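Local coordinates for protein chitin binding domain (Burkholderia pseudomallei, PDB 3UAM) that probably binds chitin and, as a member of the AA10 lytic polysaccharide monooxygenase family, may cleave polysaccharide chains oxidatively, at residues 66-71 / 163-168; 125-130 / 171-176; 101-106 / 210-215; 94-99 / 141-146; 54-59 / 73-78. One frame throughout, in Å; residues are numbered along the deposited sequence. Where two conformers were deposited one is given.

None of the five contacts is wholly buried: contact 1 lies at the surface and contacts 2 to 5 are partly buried. Contacts 2 and 3 reach the same mixed sheet on opposite sides of the chain's centre, and each has direct backbone hydrogen bonding. Contacts 1, 4 and 5 join loops or a helix start and rely on waters, weak polar links or proline packing. Salt bridges couple neighbours: Asp69 of contact 1 reaches Arg127 of contact 2, and Asp98 of contact 4 reaches Lys105 of contact 3. Arg146 of contact 4 grips three carbonyls of contact 5. Contacts 1 and 3, on opposite sides of the chain's centre, have centres about 36 Å apart.

Contact 1. Residues 66-71 / 163-168; sequences APDDVA and PYWGPD
Tyr164 lies against the backbone of Asp68 and the side chain of Asp69, and here the packing is close. The carbonyl oxygen Asp68 O meets the ring edge at Tyr164 CE2, 3.2 Å away, where an aromatic C-H suits a carbonyl. Tyr164 CG, between the backbone N and the carbonyl carbon (chi1 69°), starts the ring toward Asp68 O. Asp69 OD1 comes to the same ring edge at Tyr164 CD2 (3.6 Å). Asp69, the buried acid, turns OD2 to a salt bridge with Arg127.

The solvent side belongs to Asp68 and Trp165, both exposed. Their side chains cross at about a right angle, with Trp165 CH2 3.5 Å from Asp68 CG. Within 163-168, Trp165 CE3 lies over the centre of the Tyr164 ring, and Pro163 CB over that of the indole. Val70 CG2 merely brushes Tyr164 OH at 3.6 Å.

No direct hydrogen bond spans the segments; one water links Asp68 O to Tyr164 OH, and another donates to Asp69 OD1 (2.6 Å) while accepting from Tyr164 N. Pro67, with its fixed phi, suits the second position of a turn. Two type I beta turns, Ala66 to Asp69 and Pro163 to Gly166, thus pack together in surface loops of the immunoglobulin-like sandwich.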
# COMPACT_ATOMS: atom_id res chain seq x y z
N ALA A 66 -4.38 -1.99 18.47
CA ALA A 66 -3.22 -1.97 19.37
C ALA A 66 -3.06 -0.60 20.06
O ALA A 66 -2.46 0.31 19.49
CB ALA A 66 -1.97 -2.34 18.57
N PRO A 67 -3.62 -0.45 21.27
CA PRO A 67 -3.66 0.87 21.85
C PRO A 67 -2.29 1.51 22.13
O PRO A 67 -2.21 2.73 22.15
CB PRO A 67 -4.48 0.69 23.15
CG PRO A 67 -4.62 -0.78 23.36
CD PRO A 67 -4.45 -1.42 22.02
N ASP A 68 -1.23 0.74 22.32
CA ASP A 68 0.07 1.35 22.62
C ASP A 68 0.87 1.74 21.35
O ASP A 68 1.92 2.38 21.45
CB ASP A 68 0.90 0.45 23.53
CG ASP A 68 0.40 0.46 24.99
OD1 ASP A 68 0.00 1.53 25.49
OD2 ASP A 68 0.40 -0.60 25.63
N ASP A 69 0.36 1.38 20.16
CA ASP A 69 1.05 1.72 18.92
C ASP A 69 1.12 3.23 18.77
O ASP A 69 0.28 3.96 19.28
CB ASP A 69 0.38 1.08 17.70
CG ASP A 69 0.86 -0.34 17.43
OD1 ASP A 69 1.51 -0.95 18.32
OD2 ASP A 69 0.54 -0.86 16.31
N VAL A 70 2.16 3.69 18.07
CA VAL A 70 2.36 5.12 17.86
C VAL A 70 1.24 5.62 16.99
O VAL A 70 0.85 4.96 16.01
CB VAL A 70 3.73 5.40 17.20
CG1 VAL A 70 3.80 6.84 16.70
CG2 VAL A 70 4.86 5.04 18.16
N ALA A 71 0.68 6.76 17.37
CA ALA A 71 -0.45 7.38 16.64
C ALA A 71 -0.06 7.78 15.21
O ALA A 71 1.12 8.05 14.92
CB ALA A 71 -0.96 8.60 17.40
N PRO A 163 2.57 -5.09 23.90
CA PRO A 163 2.87 -3.85 23.20
C PRO A 163 4.03 -4.04 22.23
O PRO A 163 4.76 -5.04 22.30
CB PRO A 163 3.28 -2.91 24.33
CG PRO A 163 3.78 -3.80 25.42
CD PRO A 163 2.93 -5.02 25.33
N TYR A 164 4.24 -3.07 21.34
CA TYR A 164 5.30 -3.20 20.33
C TYR A 164 6.69 -3.20 20.96
O TYR A 164 7.66 -3.53 20.28
CB TYR A 164 5.21 -2.10 19.27
CG TYR A 164 5.53 -0.69 19.74
CD1 TYR A 164 6.84 -0.27 19.98
CD2 TYR A 164 4.51 0.23 19.94
CE1 TYR A 164 7.11 1.05 20.40
CE2 TYR A 164 4.76 1.51 20.36
CZ TYR A 164 6.05 1.93 20.59
OH TYR A 164 6.23 3.23 20.98
N TRP A 165 6.80 -2.80 22.23
CA TRP A 165 8.09 -2.87 22.95
C TRP A 165 8.24 -4.06 23.86
O TRP A 165 9.18 -4.12 24.66
CB TRP A 165 8.32 -1.62 23.76
CG TRP A 165 7.32 -1.40 24.86
CD1 TRP A 165 7.29 -1.97 26.14
CD2 TRP A 165 6.17 -0.50 24.83
NE1 TRP A 165 6.23 -1.50 26.86
CE2 TRP A 165 5.52 -0.62 26.13
CE3 TRP A 165 5.64 0.33 23.88
CZ2 TRP A 165 4.37 0.07 26.43
CZ3 TRP A 165 4.49 1.06 24.20
CH2 TRP A 165 3.87 0.93 25.46
N GLY A 166 7.31 -5.00 23.77
CA GLY A 166 7.36 -6.19 24.59
C GLY A 166 8.58 -7.05 24.27
O GLY A 166 9.20 -6.92 23.21
N PRO A 167 8.94 -7.93 25.19
CA PRO A 167 10.17 -8.70 25.03
C PRO A 167 10.25 -9.51 23.74
O PRO A 167 11.35 -9.70 23.25
CB PRO A 167 10.16 -9.64 26.26
CG PRO A 167 8.78 -9.60 26.80
CD PRO A 167 8.21 -8.27 26.42
N ASP A 168 9.13 -9.99 23.20
CA ASP A 168 9.17 -10.85 22.00
C ASP A 168 8.83 -10.10 20.71
O ASP A 168 8.65 -10.73 19.66
CB ASP A 168 8.23 -12.05 22.14
CG ASP A 168 8.53 -12.88 23.37
OD1 ASP A 168 9.70 -13.25 23.55
OD2 ASP A 168 7.61 -13.13 24.18
O HOH W 1 3.89 4.54 21.72
O HOH W 2 1.60 -1.93 20.77

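Contact 2. Residues 125-130 / 171-176; sequences KTRRWT and KELIPQ
Thr126 N donates to Leu173 O, the one hydrogen bond across the contact (2.8 Å, 151° at the hydrogen), with the donor lying above the carbonyl plane. Leu173 is the last residue of helix 169-173, where a carbonyl can look outward for a partner beyond the helix. Thr126 OG1 bonds with Trp198 NE1 and His124 O.

The joint docks a helix end on strand 126-133 of the mixed sheet, part of this family's immunoglobulin-like fold, just where the strand turns a corner at Arg127.

Carbon meets oxygen where Leu173 CD2 lies 3.6 Å from Thr126 O. Apolar packing flanks the bond: Ile174 CG1 meets Lys125 CG at 3.7 Å, and Pro175 CG lies at the Trp129 indole edge, 4.0 Å from CZ2, while Thr126 CG2 lies over one face, offset toward the rim.

Lys125 contributes its extended carbon chain, its NZ bonding to Tyr164 O. Arg127 contributes its guanidinium: bends at chi2 (51°) and chi3 fold CD and NE back, and NH1 lies 3.9 Å from Leu173 CD2. NE pairs with Asp69; NH1 bonds to Asn159 O and Tyr161 O.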
# COMPACT_ATOMS: atom_id res chain seq x y z
N LYS A 125 9.00 -2.97 12.59
CA LYS A 125 7.94 -3.63 13.38
C LYS A 125 6.57 -3.35 12.75
O LYS A 125 6.22 -2.21 12.56
CB LYS A 125 7.94 -3.12 14.81
CG LYS A 125 9.15 -3.56 15.61
CD LYS A 125 9.11 -3.02 17.03
CE LYS A 125 10.32 -3.50 17.83
NZ LYS A 125 10.30 -3.03 19.25
N THR A 126 5.82 -4.39 12.44
CA THR A 126 4.61 -4.26 11.62
C THR A 126 3.32 -4.55 12.40
O THR A 126 3.21 -5.59 13.02
CB THR A 126 4.67 -5.25 10.47
OG1 THR A 126 5.84 -5.00 9.69
CG2 THR A 126 3.41 -5.16 9.59
N ARG A 127 2.34 -3.65 12.32
CA ARG A 127 1.03 -3.94 12.90
C ARG A 127 0.16 -4.73 11.95
O ARG A 127 -0.48 -5.68 12.35
CB ARG A 127 0.30 -2.66 13.35
CG ARG A 127 -1.02 -2.93 14.05
CD ARG A 127 -0.90 -3.94 15.18
NE ARG A 127 0.10 -3.55 16.17
CZ ARG A 127 0.67 -4.36 17.06
NH1 ARG A 127 0.39 -5.65 17.06
NH2 ARG A 127 1.57 -3.89 17.91
N ARG A 128 0.13 -4.33 10.68
CA ARG A 128 -0.71 -4.99 9.69
C ARG A 128 -0.29 -4.69 8.24
O ARG A 128 0.51 -3.78 7.98
CB ARG A 128 -2.18 -4.60 9.89
CG ARG A 128 -2.49 -3.15 9.56
CD ARG A 128 -3.97 -2.75 9.70
NE ARG A 128 -4.48 -2.89 11.06
CZ ARG A 128 -4.13 -2.12 12.09
NH1 ARG A 128 -3.23 -1.14 11.93
NH2 ARG A 128 -4.65 -2.32 13.29
N TRP A 129 -0.82 -5.50 7.33
CA TRP A 129 -0.86 -5.21 5.92
C TRP A 129 -2.31 -5.25 5.54
O TRP A 129 -3.05 -6.11 6.00
CB TRP A 129 -0.17 -6.30 5.12
CG TRP A 129 1.30 -6.46 5.35
CD1 TRP A 129 2.34 -5.98 4.56
CD2 TRP A 129 1.93 -7.19 6.43
NE1 TRP A 129 3.56 -6.38 5.07
CE2 TRP A 129 3.38 -7.11 6.19
CE3 TRP A 129 1.47 -7.92 7.51
CZ2 TRP A 129 4.30 -7.71 7.03
CZ3 TRP A 129 2.40 -8.52 8.36
CH2 TRP A 129 3.80 -8.41 8.12
N THR A 130 -2.72 -4.31 4.70
CA THR A 130 -4.10 -4.16 4.29
C THR A 130 -4.13 -4.03 2.77
O THR A 130 -3.20 -3.43 2.18
CB THR A 130 -4.73 -2.90 4.89
OG1 THR A 130 -4.78 -3.01 6.33
CG2 THR A 130 -6.16 -2.80 4.41
N LYS A 171 10.74 -10.79 16.98
CA LYS A 171 10.27 -12.02 16.35
C LYS A 171 8.79 -11.98 15.93
O LYS A 171 8.43 -12.53 14.86
CB LYS A 171 10.50 -13.21 17.30
N GLU A 172 7.93 -11.38 16.76
CA GLU A 172 6.50 -11.37 16.49
C GLU A 172 6.09 -10.27 15.52
O GLU A 172 5.07 -10.40 14.87
CB GLU A 172 5.68 -11.23 17.78
CG GLU A 172 5.91 -12.34 18.80
CD GLU A 172 5.69 -13.72 18.23
OE1 GLU A 172 6.63 -14.56 18.21
OE2 GLU A 172 4.58 -13.99 17.76
N LEU A 173 6.83 -9.18 15.43
CA LEU A 173 6.39 -8.06 14.60
C LEU A 173 7.27 -7.75 13.39
O LEU A 173 6.80 -7.06 12.48
CB LEU A 173 6.19 -6.78 15.43
CG LEU A 173 5.20 -6.91 16.60
CD1 LEU A 173 5.11 -5.61 17.40
CD2 LEU A 173 3.82 -7.34 16.11
N ILE A 174 8.52 -8.21 13.36
CA ILE A 174 9.40 -7.80 12.26
C ILE A 174 9.57 -8.91 11.22
O ILE A 174 10.06 -9.97 11.56
CB ILE A 174 10.82 -7.40 12.72
CG1 ILE A 174 10.77 -6.34 13.84
CG2 ILE A 174 11.63 -6.88 11.52
CD1 ILE A 174 12.14 -6.10 14.48
N PRO A 175 9.18 -8.66 9.96
CA PRO A 175 9.47 -9.63 8.90
C PRO A 175 10.94 -10.02 8.87
O PRO A 175 11.81 -9.16 9.05
CB PRO A 175 9.11 -8.87 7.62
CG PRO A 175 8.12 -7.83 8.04
CD PRO A 175 8.52 -7.45 9.45
N GLN A 176 11.21 -11.30 8.67
CA GLN A 176 12.57 -11.83 8.55
C GLN A 176 12.92 -12.08 7.07
O GLN A 176 14.04 -12.51 6.74
CB GLN A 176 12.70 -13.13 9.38

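Contact 3. Residues 101-106 / 210-215; sequences AHWQKH and VIDLNF
The Trp103 indole and the Asp212 carboxylate are turned almost parallel, their planes 8° apart, and OD2 approaches obliquely, 3.4 Å from Trp103 CB. One indole face carries Ala101 CB, offset toward the rim, and Arg30 makes a cation-pi contact with the ring. Asp212 O and Ile211 CG2 lie oblique to the His106 ring, 3.3 Å and 3.8 Å from its CD2. Tyr33 meets the imidazole, and NE2 is hydrogen-bonded to Glu28 O.

The backbones form a parallel bridge at His106 and Leu213 in the mixed sheet of the beta-sandwich. His106 N gives a bond of 2.9 Å to Asp212 O (168°), and His106 O receives Asn214 N at 2.8 Å (174°). Lys105 curls at chi4 so that NZ reaches Trp103 O within its own segment; Asp98 is its salt-bridge partner.

A water gives one hydrogen to Gln104 O and the other to Asp212 OD2 (2.6 Å). Arg30 and Tyr191 both engage OD1. With a cation, the Tyr191 hydroxyl and a water around it, the buried Asp212 carboxylate probably remains ionised.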
# COMPACT_ATOMS: atom_id res chain seq x y z
N ALA A 101 -1.06 8.92 -17.77
CA ALA A 101 0.07 8.02 -17.52
C ALA A 101 -0.05 6.68 -18.26
O ALA A 101 0.96 6.07 -18.56
CB ALA A 101 0.20 7.76 -16.02
N HIS A 102 -1.28 6.23 -18.51
CA HIS A 102 -1.51 4.93 -19.16
C HIS A 102 -0.71 3.85 -18.48
O HIS A 102 0.14 3.17 -19.10
CB HIS A 102 -1.22 5.04 -20.64
CG HIS A 102 -1.96 6.18 -21.29
ND1 HIS A 102 -3.29 6.17 -21.45
CD2 HIS A 102 -1.51 7.41 -21.75
CE1 HIS A 102 -3.69 7.35 -22.01
NE2 HIS A 102 -2.60 8.10 -22.21
N TRP A 103 -0.96 3.69 -17.19
CA TRP A 103 -0.19 2.77 -16.36
C TRP A 103 -0.23 1.37 -16.90
O TRP A 103 -1.25 0.94 -17.43
CB TRP A 103 -0.72 2.75 -14.95
CG TRP A 103 -0.68 4.10 -14.30
CD1 TRP A 103 -1.75 4.89 -13.93
CD2 TRP A 103 0.51 4.87 -13.95
NE1 TRP A 103 -1.30 6.05 -13.36
CE2 TRP A 103 0.03 6.11 -13.35
CE3 TRP A 103 1.86 4.65 -14.04
CZ2 TRP A 103 0.89 7.07 -12.86
CZ3 TRP A 103 2.73 5.63 -13.56
CH2 TRP A 103 2.26 6.81 -13.00
N GLN A 104 0.89 0.65 -16.76
CA GLN A 104 0.95 -0.74 -17.17
C GLN A 104 0.08 -1.50 -16.18
O GLN A 104 0.18 -1.26 -14.98
CB GLN A 104 2.38 -1.28 -17.09
CG GLN A 104 3.36 -0.69 -18.08
CD GLN A 104 4.78 -1.18 -17.79
OE1 GLN A 104 5.64 -0.39 -17.38
NE2 GLN A 104 5.01 -2.48 -17.95
N LYS A 105 -0.78 -2.37 -16.69
CA LYS A 105 -1.80 -3.03 -15.88
C LYS A 105 -1.66 -4.54 -15.97
O LYS A 105 -1.54 -5.09 -17.06
CB LYS A 105 -3.19 -2.62 -16.35
CG LYS A 105 -3.49 -1.13 -16.23
CD LYS A 105 -4.69 -0.72 -17.07
CE LYS A 105 -4.87 0.80 -17.11
NZ LYS A 105 -3.77 1.57 -17.76
N HIS A 106 -1.70 -5.22 -14.84
CA HIS A 106 -1.62 -6.68 -14.81
C HIS A 106 -2.92 -7.30 -15.29
O HIS A 106 -4.00 -6.98 -14.76
CB HIS A 106 -1.30 -7.18 -13.39
CG HIS A 106 0.03 -6.73 -12.88
ND1 HIS A 106 1.17 -7.31 -13.25
CD2 HIS A 106 0.38 -5.65 -12.04
CE1 HIS A 106 2.20 -6.68 -12.67
NE2 HIS A 106 1.72 -5.67 -11.93
N VAL A 210 0.45 0.99 -4.67
CA VAL A 210 -0.58 0.83 -5.69
C VAL A 210 -0.16 -0.18 -6.76
O VAL A 210 0.97 -0.19 -7.21
CB VAL A 210 -0.92 2.22 -6.29
CG1 VAL A 210 -1.59 2.10 -7.65
CG2 VAL A 210 -1.84 2.96 -5.33
N ILE A 211 -1.10 -1.06 -7.11
CA ILE A 211 -0.91 -2.10 -8.11
C ILE A 211 -2.04 -1.97 -9.09
O ILE A 211 -3.23 -1.94 -8.69
CB ILE A 211 -0.99 -3.52 -7.51
CG1 ILE A 211 0.00 -3.68 -6.36
CG2 ILE A 211 -0.71 -4.56 -8.59
CD1 ILE A 211 -0.25 -4.87 -5.48
N ASP A 212 -1.68 -1.87 -10.37
CA ASP A 212 -2.65 -1.59 -11.41
C ASP A 212 -3.08 -2.88 -12.08
O ASP A 212 -2.24 -3.65 -12.51
CB ASP A 212 -2.03 -0.65 -12.44
CG ASP A 212 -1.82 0.75 -11.90
OD1 ASP A 212 -2.82 1.44 -11.51
OD2 ASP A 212 -0.63 1.17 -11.89
N LEU A 213 -4.39 -3.07 -12.18
CA LEU A 213 -5.00 -4.32 -12.64
C LEU A 213 -5.97 -4.08 -13.80
O LEU A 213 -6.67 -3.07 -13.83
CB LEU A 213 -5.77 -4.98 -11.48
CG LEU A 213 -5.01 -5.24 -10.18
CD1 LEU A 213 -5.95 -5.88 -9.15
CD2 LEU A 213 -3.77 -6.11 -10.39
N ASN A 214 -6.00 -5.03 -14.73
CA ASN A 214 -6.97 -5.05 -15.80
C ASN A 214 -7.74 -6.37 -15.78
O ASN A 214 -7.19 -7.41 -16.12
CB ASN A 214 -6.31 -4.87 -17.16
CG ASN A 214 -7.32 -4.53 -18.24
OD1 ASN A 214 -8.18 -3.67 -18.03
ND2 ASN A 214 -7.22 -5.18 -19.39
N PHE A 215 -9.00 -6.30 -15.38
CA PHE A 215 -9.83 -7.48 -15.23
C PHE A 215 -10.48 -7.76 -16.56
O PHE A 215 -11.05 -6.85 -17.18
CB PHE A 215 -10.92 -7.26 -14.19
CG PHE A 215 -10.46 -7.39 -12.75
CD1 PHE A 215 -9.84 -6.35 -12.11
CD2 PHE A 215 -10.72 -8.55 -12.03
CE1 PHE A 215 -9.46 -6.44 -10.79
CE2 PHE A 215 -10.34 -8.66 -10.70
CZ PHE A 215 -9.72 -7.60 -10.08
O HOH W 3 1.46 -0.04 -12.98

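Contact 4. Residues 94-99 / 141-146; sequences LNEPDS and QARLAR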
# COMPACT_ATOMS: atom_id res chain seq x y z
N LEU A 94 3.88 9.28 -9.78
CA LEU A 94 2.95 8.21 -9.42
C LEU A 94 1.50 8.64 -9.33
O LEU A 94 0.62 7.82 -9.54
CB LEU A 94 3.38 7.56 -8.10
CG LEU A 94 4.67 6.72 -8.21
CD1 LEU A 94 5.29 6.59 -6.83
CD2 LEU A 94 4.42 5.34 -8.83
N ASN A 95 1.26 9.92 -9.04
CA ASN A 95 -0.08 10.45 -8.84
C ASN A 95 -0.83 10.89 -10.09
O ASN A 95 -2.00 11.29 -10.01
CB ASN A 95 -0.00 11.65 -7.88
CG ASN A 95 0.51 11.24 -6.51
OD1 ASN A 95 0.11 10.19 -5.99
ND2 ASN A 95 1.41 12.04 -5.94
N GLU A 96 -0.17 10.82 -11.24
CA GLU A 96 -0.83 11.15 -12.47
C GLU A 96 -2.01 10.19 -12.71
O GLU A 96 -1.94 9.01 -12.42
CB GLU A 96 0.14 11.11 -13.65
CG GLU A 96 1.21 12.18 -13.57
CD GLU A 96 0.66 13.60 -13.66
OE1 GLU A 96 -0.43 13.84 -14.25
OE2 GLU A 96 1.35 14.50 -13.15
N PRO A 97 -3.10 10.72 -13.26
CA PRO A 97 -4.23 9.88 -13.60
C PRO A 97 -3.90 9.01 -14.78
O PRO A 97 -3.02 9.36 -15.59
CB PRO A 97 -5.31 10.89 -13.98
CG PRO A 97 -4.55 12.02 -14.56
CD PRO A 97 -3.26 12.09 -13.78
N ASP A 98 -4.64 7.91 -14.93
CA ASP A 98 -4.43 6.98 -16.04
C ASP A 98 -4.71 7.65 -17.40
O ASP A 98 -4.10 7.28 -18.43
CB ASP A 98 -5.28 5.74 -15.85
CG ASP A 98 -5.00 4.69 -16.89
OD1 ASP A 98 -3.87 4.19 -16.91
OD2 ASP A 98 -5.92 4.39 -17.66
N SER A 99 -5.58 8.65 -17.42
CA SER A 99 -5.79 9.45 -18.64
C SER A 99 -4.49 10.00 -19.26
O SER A 99 -4.43 10.26 -20.44
CB SER A 99 -6.71 10.64 -18.32
OG SER A 99 -6.12 11.56 -17.40
N GLN A 141 -10.40 7.28 -14.84
CA GLN A 141 -9.52 8.29 -15.42
C GLN A 141 -9.12 9.42 -14.44
O GLN A 141 -8.38 10.32 -14.80
CB GLN A 141 -10.19 8.85 -16.67
CG GLN A 141 -10.48 7.77 -17.71
CD GLN A 141 -9.20 7.05 -18.16
OE1 GLN A 141 -8.45 7.60 -18.94
NE2 GLN A 141 -8.95 5.84 -17.64
N ALA A 142 -9.58 9.35 -13.19
CA ALA A 142 -9.30 10.40 -12.21
C ALA A 142 -8.04 10.09 -11.40
O ALA A 142 -7.57 8.97 -11.38
CB ALA A 142 -10.48 10.54 -11.27
N ARG A 143 -7.52 11.10 -10.71
CA ARG A 143 -6.47 10.85 -9.72
C ARG A 143 -7.13 10.08 -8.60
O ARG A 143 -8.30 10.28 -8.33
CB ARG A 143 -5.87 12.16 -9.22
CG ARG A 143 -5.07 12.87 -10.30
CD ARG A 143 -4.47 14.15 -9.78
NE ARG A 143 -3.74 14.78 -10.87
CZ ARG A 143 -2.43 15.01 -10.90
NH1 ARG A 143 -1.64 14.71 -9.86
NH2 ARG A 143 -1.93 15.60 -11.99
N LEU A 144 -6.38 9.19 -7.97
CA LEU A 144 -6.93 8.25 -6.99
C LEU A 144 -7.42 9.01 -5.78
O LEU A 144 -6.75 9.92 -5.31
CB LEU A 144 -5.87 7.24 -6.55
CG LEU A 144 -5.29 6.32 -7.61
CD1 LEU A 144 -4.22 5.42 -7.03
CD2 LEU A 144 -6.41 5.49 -8.18
N ALA A 145 -8.59 8.63 -5.29
CA ALA A 145 -9.24 9.27 -4.13
C ALA A 145 -9.96 8.21 -3.31
O ALA A 145 -10.29 7.13 -3.82
CB ALA A 145 -10.24 10.35 -4.59
N ARG A 146 -10.23 8.53 -2.06
CA ARG A 146 -10.86 7.61 -1.12
C ARG A 146 -12.22 7.12 -1.63
O ARG A 146 -12.55 5.95 -1.46
CB ARG A 146 -11.01 8.31 0.24
CG ARG A 146 -9.71 8.38 0.99
CD ARG A 146 -9.70 9.49 2.01
NE ARG A 146 -8.52 9.47 2.83
CZ ARG A 146 -7.30 9.82 2.45
NH1 ARG A 146 -7.01 10.26 1.22
NH2 ARG A 146 -6.34 9.77 3.34
O HOH W 4 -3.62 9.46 -8.56
O HOH W 5 1.72 14.26 -10.13
O HOH W 6 -6.68 7.23 -13.08
O HOH W 7 -8.25 12.58 -16.11
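Arg143 lays one face of its guanidinium over Pro97 CD and Glu96 CA, with its NE 4.0 Å from Pro97 CD. The chain is extended from CG to NE (chi2 -179°), long enough to lie across the 94-99 backbone and pass Asn95 O.

This is a helix start met by a loop: Pro97 holds the N-cap position of helix 98-101, while the loop segment 141-146 belongs to the long connection between strands 126-133 and 155-158 of the sandwich. Pro97 cannot cap with its side chain, and the first helical amide, Asp98 N, instead donates to a water that in turn donates to Ala142 O. The ring suits the place as a compact, rigid apolar surface for Arg143. Pro97 CB also nestles 3.2 Å from Gln141 O.

Glu96 OE1 and Arg143 NH2 form a salt bridge at 3.2 Å, held by charge rather than by a directed N-H, since the oxygen sits off the plane. Farther along, chi2 of Gln141 (-60°) turns CD back toward 98-99, and NE2 makes a weak bond of 3.4 Å to Asp98 OD2; Asp98 OD1 pairs with Lys105. One water bridges Asn95 O and Leu144 N. Another joins Ser99 OG (2.7 Å) to Gln141 O (2.6 Å).

Contact 5. Residues 54-59 / 73-78; sequences FPATQS and GMPPRD
Ser59 and Met74 bring their CA atoms to 4.4 Å, and the CA atoms of Thr57 and Pro75 are 5.9 Å apart, yet no hydrogen bond joins the two irregular backbones. Both belong to the long excursion between strand 49-51 and helix 98-101, so the contact folds this loop region back on itself beside the beta-sheet core of the monooxygenase fold.

Pro75 is the hub. Its CG lies 3.3 Å from Ala56 O and its CD 3.4 Å from Gln58 O, the slightly positive ring carbons suiting carbonyl oxygens. Proline fits here because it brings a compact apolar ring and no amide hydrogen that would want a partner. In Met74, CG is anti to the backbone N (chi1 -174°), and the bend at chi2 (62°) brings SD to 3.2 Å from Thr57 O, a flexible thioether fitting against an exposed loop. Ser59 contributes its CB, 3.5 Å from Gly73 C.

Polar grip comes from Arg146, which bonds to Ala56 O, Pro55 O and Pro76 O and forms a salt bridge with Asp78. The Phe54 ring is buried; Pro55 CB sits over the centre of one face, and Trp132 meets the ring edge-to-face. Phe54 N is buried with no hydrogen-bonding partner, its closest neighbour across the contact being Pro75 CB at 4.4 Å.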
# COMPACT_ATOMS: atom_id res chain seq x y z
N PHE A 54 -5.03 5.13 6.44
CA PHE A 54 -5.92 5.24 5.28
C PHE A 54 -7.14 4.32 5.50
O PHE A 54 -6.97 3.18 5.91
CB PHE A 54 -5.15 4.83 4.02
CG PHE A 54 -5.97 4.86 2.78
CD1 PHE A 54 -6.68 3.75 2.38
CD2 PHE A 54 -6.01 6.00 2.01
CE1 PHE A 54 -7.44 3.80 1.23
CE2 PHE A 54 -6.76 6.05 0.86
CZ PHE A 54 -7.47 4.95 0.47
N PRO A 55 -8.36 4.80 5.21
CA PRO A 55 -8.71 6.04 4.52
C PRO A 55 -8.99 7.24 5.43
O PRO A 55 -9.64 8.19 5.00
CB PRO A 55 -9.99 5.65 3.78
CG PRO A 55 -10.68 4.72 4.72
CD PRO A 55 -9.54 3.92 5.35
N ALA A 56 -8.47 7.23 6.66
CA ALA A 56 -8.66 8.39 7.54
C ALA A 56 -8.00 9.61 6.88
O ALA A 56 -7.12 9.46 6.01
CB ALA A 56 -8.09 8.12 8.94
N THR A 57 -8.47 10.81 7.23
CA THR A 57 -7.90 12.05 6.69
C THR A 57 -7.31 12.95 7.79
O THR A 57 -7.19 14.19 7.59
CB THR A 57 -8.99 12.87 5.98
OG1 THR A 57 -10.05 13.11 6.91
CG2 THR A 57 -9.54 12.12 4.76
N GLN A 58 -7.00 12.39 8.95
CA GLN A 58 -6.57 13.18 10.12
C GLN A 58 -5.42 12.43 10.80
O GLN A 58 -5.36 11.20 10.72
CB GLN A 58 -7.73 13.35 11.12
CG GLN A 58 -7.95 12.08 11.96
CD GLN A 58 -9.33 11.98 12.61
OE1 GLN A 58 -10.35 11.77 11.92
NE2 GLN A 58 -9.38 12.10 13.94
N SER A 59 -4.55 13.16 11.48
CA SER A 59 -3.48 12.54 12.27
C SER A 59 -3.88 12.38 13.73
O SER A 59 -4.89 12.92 14.18
CB SER A 59 -2.21 13.40 12.21
OG SER A 59 -2.51 14.70 12.68
N GLY A 73 0.52 9.69 11.65
CA GLY A 73 0.69 11.02 11.05
C GLY A 73 -0.42 11.25 10.04
O GLY A 73 -1.33 10.43 9.91
N MET A 74 -0.35 12.36 9.32
CA MET A 74 -1.40 12.68 8.34
C MET A 74 -1.37 11.71 7.17
O MET A 74 -0.35 11.57 6.51
CB MET A 74 -1.24 14.11 7.82
CG MET A 74 -2.37 14.58 6.89
SD MET A 74 -4.01 14.62 7.66
CE MET A 74 -3.94 16.15 8.57
N PRO A 75 -2.47 10.98 6.94
CA PRO A 75 -2.43 10.08 5.78
C PRO A 75 -2.37 10.84 4.44
O PRO A 75 -2.64 12.04 4.41
CB PRO A 75 -3.73 9.27 5.91
CG PRO A 75 -4.11 9.39 7.35
CD PRO A 75 -3.71 10.79 7.72
N PRO A 76 -1.98 10.17 3.36
CA PRO A 76 -1.89 10.87 2.08
C PRO A 76 -3.24 11.44 1.63
O PRO A 76 -4.25 10.77 1.74
CB PRO A 76 -1.45 9.77 1.11
CG PRO A 76 -0.82 8.73 1.98
CD PRO A 76 -1.61 8.76 3.25
N ARG A 77 -3.24 12.69 1.20
CA ARG A 77 -4.47 13.29 0.70
C ARG A 77 -4.92 12.64 -0.61
O ARG A 77 -4.14 11.93 -1.29
CB ARG A 77 -4.36 14.81 0.58
CG ARG A 77 -3.41 15.39 -0.47
CD ARG A 77 -3.54 16.91 -0.39
NE ARG A 77 -2.78 17.67 -1.38
CZ ARG A 77 -3.21 17.94 -2.61
NH1 ARG A 77 -4.39 17.49 -3.02
NH2 ARG A 77 -2.47 18.64 -3.44
N ASP A 78 -6.20 12.85 -0.95
CA ASP A 78 -6.71 12.36 -2.22
C ASP A 78 -5.84 12.94 -3.34
O ASP A 78 -5.43 14.11 -3.31
CB ASP A 78 -8.17 12.75 -2.44
CG ASP A 78 -9.16 11.92 -1.58
OD1 ASP A 78 -8.80 10.84 -1.04
OD2 ASP A 78 -10.32 12.39 -1.42